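Local coordinates for uncharacterized protein (Legionella longbeachae NSW150, PDB 4JZA) that probably removes the 3-phosphate from phosphatidylinositol 3-phosphate, as a bacterial phosphoinositide phosphatase thought to act on host lipid metabolism, at residues Lys108-Ile113 and Lys123-Leu128; Tyr63-Lys68 and Leu115-Ser120. One frame throughout, in Å; residues are numbered along the deposited sequence.

Contact 1: Lys108-Ile113 and Lys123-Leu128; sequences KLIELI and KEAVEL
Flat side-chain groups keep away from this seam, and neither segment contains an aromatic ring. The carboxylates turn to partners beside it: Glu111 OE2 accepts a hydrogen bond from Leu672 N, Glu124 OE2 is bonded to Ser120 OG, and Glu127 OE2 forms a salt bridge with Lys123 NZ, 2.8 Å away, along its own helix. What remains between the helices is aliphatic, a worked example of how one small residue lets two backbones draw near. Ala125 points its methyl toward the other helix, where CB lies 3.4 Å from Ile110 O in a van der Waals contact and 3.7 Å from Ile113 CG2. Branched side chains close in around it. Ile110 and Val126 lie side by side and point the same way, with Ile110 CG2 3.8 Å from Val126 CG2; that Val126 methyl stands beside its own backbone N, anti to the carbonyl carbon. One turn on, Ile113 CG2, anti to its backbone N, also reaches Leu128 CD1 at 3.9 Å, the two side chains crossing obliquely. No hydrogen bond or salt bridge crosses between the segments; the side-chain contacts are all aliphatic. Leu59 of helix 41-62 extends the layer by touching both Ile113 and Leu128, while Phe660 lies against Ile110. The segment axes approach to 8.5 Å, and their N-to-C directions differ by 112°. This is the crosswise packing of two consecutive helices, 95-116 and 122-140, about a short connection, within an all-helical excursion between two strands of the mixed sheet.

Contact 2: Tyr63-Lys68 and Leu115-Ser120; sequences YPFSAK and LNWGCS
Asn116 O is the best-held polar atom here, gripped by one hydrogen bond from Asn69 ND2, just beyond the loop segment. Tyr63 O also has a single grip from the facing segment, and a weaker one: Trp117 NE1 donates to it over 3.4 Å with an N-H...O angle of 142°, and the oxygen lies at the indole edge, in its plane. The main hold is aromatic, and it illustrates how one indole can serve several neighbours at once. Phe65 CB stands over a face of Trp117, 3.9 Å from the centroid of the five-membered ring, in a CH-pi contact. The Phe65 CG occupies the crowded position between backbone N and carbonyl carbon, and its ring turns an edge to the face of the Trp117 six-membered ring, with planes 60° apart and centroids separated by 5.5 Å. Asn116, its CG anti to the backbone N, places OD1 3.1 Å above the Phe65 plane, over the ring centre. Tyr63 is nearly parallel to the indole, at 6°, yet slid so far aside that the rings barely overlap; its CD2 comes 3.6 Å from Trp117 CD1. Directly after the indole, Gly118 adopts positive phi in the Schellman motif that ends helix 95-116. The cluster bridges several helices: Trp117 packs on Phe56, Leu59 and Ile60 of helix 41-62, and Tyr63 on Phe320 of helix 315-325. Helix 74-87 completes the surroundings, with Lys74 touching Phe65 and Leu77 touching Asn116.

From the N terminus, the chain leaves strand 31-35, runs along helix 41-62 and enters the loop 63-68. Contact 2 closes the long excursion from there through helix 74-87 to the C-terminal end of helix 95-116. Before that loop is closed, segment 108-113 has passed; its partner 123-128 follows, so contact 1 closes only a nine-residue connection. The two closures cross, with segments alternating along the chain and both drawing on helix 95-116. They also touch directly: Leu128 packs on Tyr63, and Cys119 on Ala125. Together they join the end of helix 41-62, helix 95-116 and the start of helix 122-140, with helix 74-87 alongside, before the chain re-enters the mixed sheet at strand 144-150.

Contact 1: Lys108-Ile113 and Lys123-Leu128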
# COMPACT_ATOMS: atom_id res chain seq x y z
N LYS A 108 -14.30 -3.78 -10.80
CA LYS A 108 -14.97 -2.68 -11.43
C LYS A 108 -14.21 -1.39 -11.30
O LYS A 108 -14.12 -0.69 -12.27
CB LYS A 108 -16.36 -2.49 -10.89
CG LYS A 108 -17.35 -3.47 -11.50
CD LYS A 108 -18.73 -3.10 -11.01
CE LYS A 108 -19.79 -4.12 -11.39
NZ LYS A 108 -20.88 -4.14 -10.38
N LEU A 109 -13.64 -1.08 -10.14
CA LEU A 109 -12.91 0.17 -9.98
C LEU A 109 -11.62 0.17 -10.74
O LEU A 109 -11.25 1.18 -11.34
CB LEU A 109 -12.57 0.46 -8.52
CG LEU A 109 -13.72 0.58 -7.52
CD1 LEU A 109 -13.16 1.14 -6.24
CD2 LEU A 109 -14.87 1.44 -7.94
N ILE A 110 -10.92 -0.95 -10.68
CA ILE A 110 -9.60 -1.07 -11.31
C ILE A 110 -9.75 -0.84 -12.81
O ILE A 110 -8.91 -0.21 -13.46
CB ILE A 110 -9.04 -2.47 -10.98
CG1 ILE A 110 -8.59 -2.49 -9.55
CG2 ILE A 110 -7.84 -2.88 -11.84
CD1 ILE A 110 -8.72 -3.88 -9.00
N GLU A 111 -10.84 -1.36 -13.36
CA GLU A 111 -11.03 -1.37 -14.78
C GLU A 111 -11.39 0.08 -15.22
O GLU A 111 -10.86 0.61 -16.20
CB GLU A 111 -12.02 -2.50 -15.15
CG GLU A 111 -13.21 -2.15 -16.00
CD GLU A 111 -14.17 -3.33 -16.28
OE1 GLU A 111 -15.01 -3.69 -15.38
OE2 GLU A 111 -14.12 -3.82 -17.47
N LEU A 112 -12.28 0.71 -14.46
CA LEU A 112 -12.61 2.11 -14.65
C LEU A 112 -11.38 3.01 -14.57
O LEU A 112 -11.23 3.93 -15.35
CB LEU A 112 -13.63 2.53 -13.61
CG LEU A 112 -14.01 3.97 -13.70
CD1 LEU A 112 -14.55 4.18 -15.10
CD2 LEU A 112 -15.08 4.31 -12.72
N ILE A 113 -10.49 2.72 -13.64
CA ILE A 113 -9.21 3.42 -13.55
C ILE A 113 -8.32 3.15 -14.75
O ILE A 113 -7.78 4.07 -15.33
CB ILE A 113 -8.49 3.06 -12.25
CG1 ILE A 113 -9.27 3.63 -11.07
CG2 ILE A 113 -7.06 3.58 -12.24
CD1 ILE A 113 -8.89 3.00 -9.75
N LYS A 123 -2.07 -3.60 -13.96
CA LYS A 123 -1.41 -3.52 -12.65
C LYS A 123 -1.10 -2.09 -12.17
O LYS A 123 -0.93 -1.83 -10.97
CB LYS A 123 -0.14 -4.40 -12.62
CG LYS A 123 1.12 -3.70 -13.07
CD LYS A 123 2.24 -4.71 -13.35
CE LYS A 123 2.87 -5.29 -12.09
NZ LYS A 123 3.31 -4.23 -11.14
N GLU A 124 -0.97 -1.15 -13.11
CA GLU A 124 -0.74 0.24 -12.72
C GLU A 124 -2.03 0.79 -12.18
O GLU A 124 -2.02 1.65 -11.32
CB GLU A 124 -0.32 1.14 -13.86
CG GLU A 124 0.87 0.74 -14.72
CD GLU A 124 0.83 1.52 -16.05
OE1 GLU A 124 0.27 2.66 -16.03
OE2 GLU A 124 1.28 1.00 -17.12
N ALA A 125 -3.15 0.30 -12.69
CA ALA A 125 -4.41 0.73 -12.16
C ALA A 125 -4.59 0.21 -10.75
O ALA A 125 -5.21 0.86 -9.92
CB ALA A 125 -5.54 0.26 -13.03
N VAL A 126 -4.05 -0.97 -10.49
CA VAL A 126 -4.15 -1.56 -9.18
C VAL A 126 -3.36 -0.70 -8.22
O VAL A 126 -3.86 -0.32 -7.18
CB VAL A 126 -3.66 -3.02 -9.24
CG1 VAL A 126 -3.25 -3.52 -7.86
CG2 VAL A 126 -4.76 -3.89 -9.85
N GLU A 127 -2.13 -0.35 -8.61
CA GLU A 127 -1.26 0.41 -7.74
C GLU A 127 -1.79 1.80 -7.50
O GLU A 127 -1.60 2.37 -6.42
CB GLU A 127 0.14 0.46 -8.32
CG GLU A 127 0.76 -0.93 -8.33
CD GLU A 127 1.95 -1.09 -9.29
OE1 GLU A 127 2.30 -0.13 -10.02
OE2 GLU A 127 2.53 -2.21 -9.30
N LEU A 128 -2.44 2.39 -8.48
CA LEU A 128 -3.06 3.71 -8.27
C LEU A 128 -4.12 3.71 -7.16
O LEU A 128 -4.06 4.54 -6.23
CB LEU A 128 -3.69 4.24 -9.54
CG LEU A 128 -2.74 4.78 -10.58
CD1 LEU A 128 -3.52 5.10 -11.85
CD2 LEU A 128 -2.01 6.01 -10.11

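Contact 2: Tyr63-Lys68 and Leu115-Ser120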
# COMPACT_ATOMS: atom_id res chain seq x y z
N TYR A 63 -5.17 13.12 -8.68
CA TYR A 63 -4.34 12.74 -9.79
C TYR A 63 -5.00 13.14 -11.14
O TYR A 63 -6.04 12.59 -11.52
CB TYR A 63 -3.95 11.25 -9.68
CG TYR A 63 -2.82 10.79 -10.59
CD1 TYR A 63 -1.68 11.56 -10.78
CD2 TYR A 63 -2.89 9.56 -11.26
CE1 TYR A 63 -0.66 11.15 -11.63
CE2 TYR A 63 -1.86 9.13 -12.13
CZ TYR A 63 -0.75 9.94 -12.31
OH TYR A 63 0.30 9.59 -13.13
N PRO A 64 -4.39 14.12 -11.86
CA PRO A 64 -4.90 14.48 -13.18
C PRO A 64 -4.81 13.36 -14.22
O PRO A 64 -3.77 12.71 -14.35
CB PRO A 64 -3.96 15.62 -13.62
CG PRO A 64 -2.69 15.35 -12.90
CD PRO A 64 -3.17 14.90 -11.55
N PHE A 65 -5.90 13.17 -14.95
CA PHE A 65 -5.92 12.33 -16.14
C PHE A 65 -6.03 13.26 -17.33
O PHE A 65 -6.83 14.18 -17.31
CB PHE A 65 -7.08 11.36 -16.12
CG PHE A 65 -8.43 12.00 -15.98
CD1 PHE A 65 -8.88 12.46 -14.75
CD2 PHE A 65 -9.27 12.08 -17.06
CE1 PHE A 65 -10.14 13.02 -14.62
CE2 PHE A 65 -10.54 12.62 -16.93
CZ PHE A 65 -10.97 13.10 -15.71
N SER A 66 -5.22 13.02 -18.36
CA SER A 66 -5.37 13.69 -19.65
C SER A 66 -6.84 13.67 -20.19
O SER A 66 -7.56 12.66 -20.08
CB SER A 66 -4.43 13.01 -20.66
OG SER A 66 -4.60 13.57 -21.94
N ALA A 67 -7.29 14.80 -20.75
CA ALA A 67 -8.68 14.94 -21.30
C ALA A 67 -8.84 14.22 -22.64
O ALA A 67 -9.95 13.96 -23.10
CB ALA A 67 -9.06 16.41 -21.46
N LYS A 68 -7.71 13.90 -23.24
CA LYS A 68 -7.62 13.07 -24.42
C LYS A 68 -7.85 11.58 -24.18
O LYS A 68 -8.01 10.83 -25.14
CB LYS A 68 -6.22 13.19 -25.01
CG LYS A 68 -5.77 14.60 -25.37
CD LYS A 68 -5.78 14.81 -26.87
CE LYS A 68 -4.79 15.89 -27.28
NZ LYS A 68 -5.38 16.72 -28.35
N LEU A 115 -9.16 2.41 -17.77
CA LEU A 115 -9.85 3.16 -18.83
C LEU A 115 -9.65 4.67 -18.71
O LEU A 115 -9.08 5.27 -19.61
CB LEU A 115 -11.35 2.93 -18.77
CG LEU A 115 -12.16 3.76 -19.78
CD1 LEU A 115 -11.70 3.46 -21.20
CD2 LEU A 115 -13.64 3.49 -19.65
N ASN A 116 -10.14 5.29 -17.65
CA ASN A 116 -10.01 6.74 -17.56
C ASN A 116 -8.55 7.28 -17.46
O ASN A 116 -8.26 8.39 -17.92
CB ASN A 116 -10.85 7.29 -16.42
CG ASN A 116 -10.86 8.83 -16.38
OD1 ASN A 116 -10.32 9.46 -15.46
ND2 ASN A 116 -11.49 9.44 -17.40
N TRP A 117 -7.63 6.53 -16.90
CA TRP A 117 -6.25 7.02 -16.78
C TRP A 117 -5.36 6.45 -17.90
O TRP A 117 -4.19 6.79 -17.99
CB TRP A 117 -5.64 6.69 -15.39
CG TRP A 117 -5.93 7.76 -14.35
CD1 TRP A 117 -5.13 8.82 -14.02
CD2 TRP A 117 -7.12 7.89 -13.56
NE1 TRP A 117 -5.75 9.60 -13.07
CE2 TRP A 117 -6.98 9.06 -12.79
CE3 TRP A 117 -8.28 7.15 -13.46
CZ2 TRP A 117 -7.94 9.47 -11.88
CZ3 TRP A 117 -9.25 7.57 -12.59
CH2 TRP A 117 -9.07 8.72 -11.79
N GLY A 118 -5.94 5.60 -18.74
CA GLY A 118 -5.23 5.10 -19.91
C GLY A 118 -4.00 4.31 -19.56
O GLY A 118 -2.94 4.55 -20.11
N CYS A 119 -4.17 3.35 -18.66
CA CYS A 119 -3.08 2.54 -18.17
C CYS A 119 -2.76 1.47 -19.18
O CYS A 119 -3.64 0.68 -19.53
CB CYS A 119 -3.50 1.88 -16.85
SG CYS A 119 -3.83 3.00 -15.43
N SER A 120 -1.51 1.38 -19.63
CA SER A 120 -1.11 0.30 -20.55
C SER A 120 -1.23 -1.03 -19.90
O SER A 120 -1.59 -1.98 -20.55
CB SER A 120 0.32 0.45 -21.06
OG SER A 120 1.07 1.14 -20.10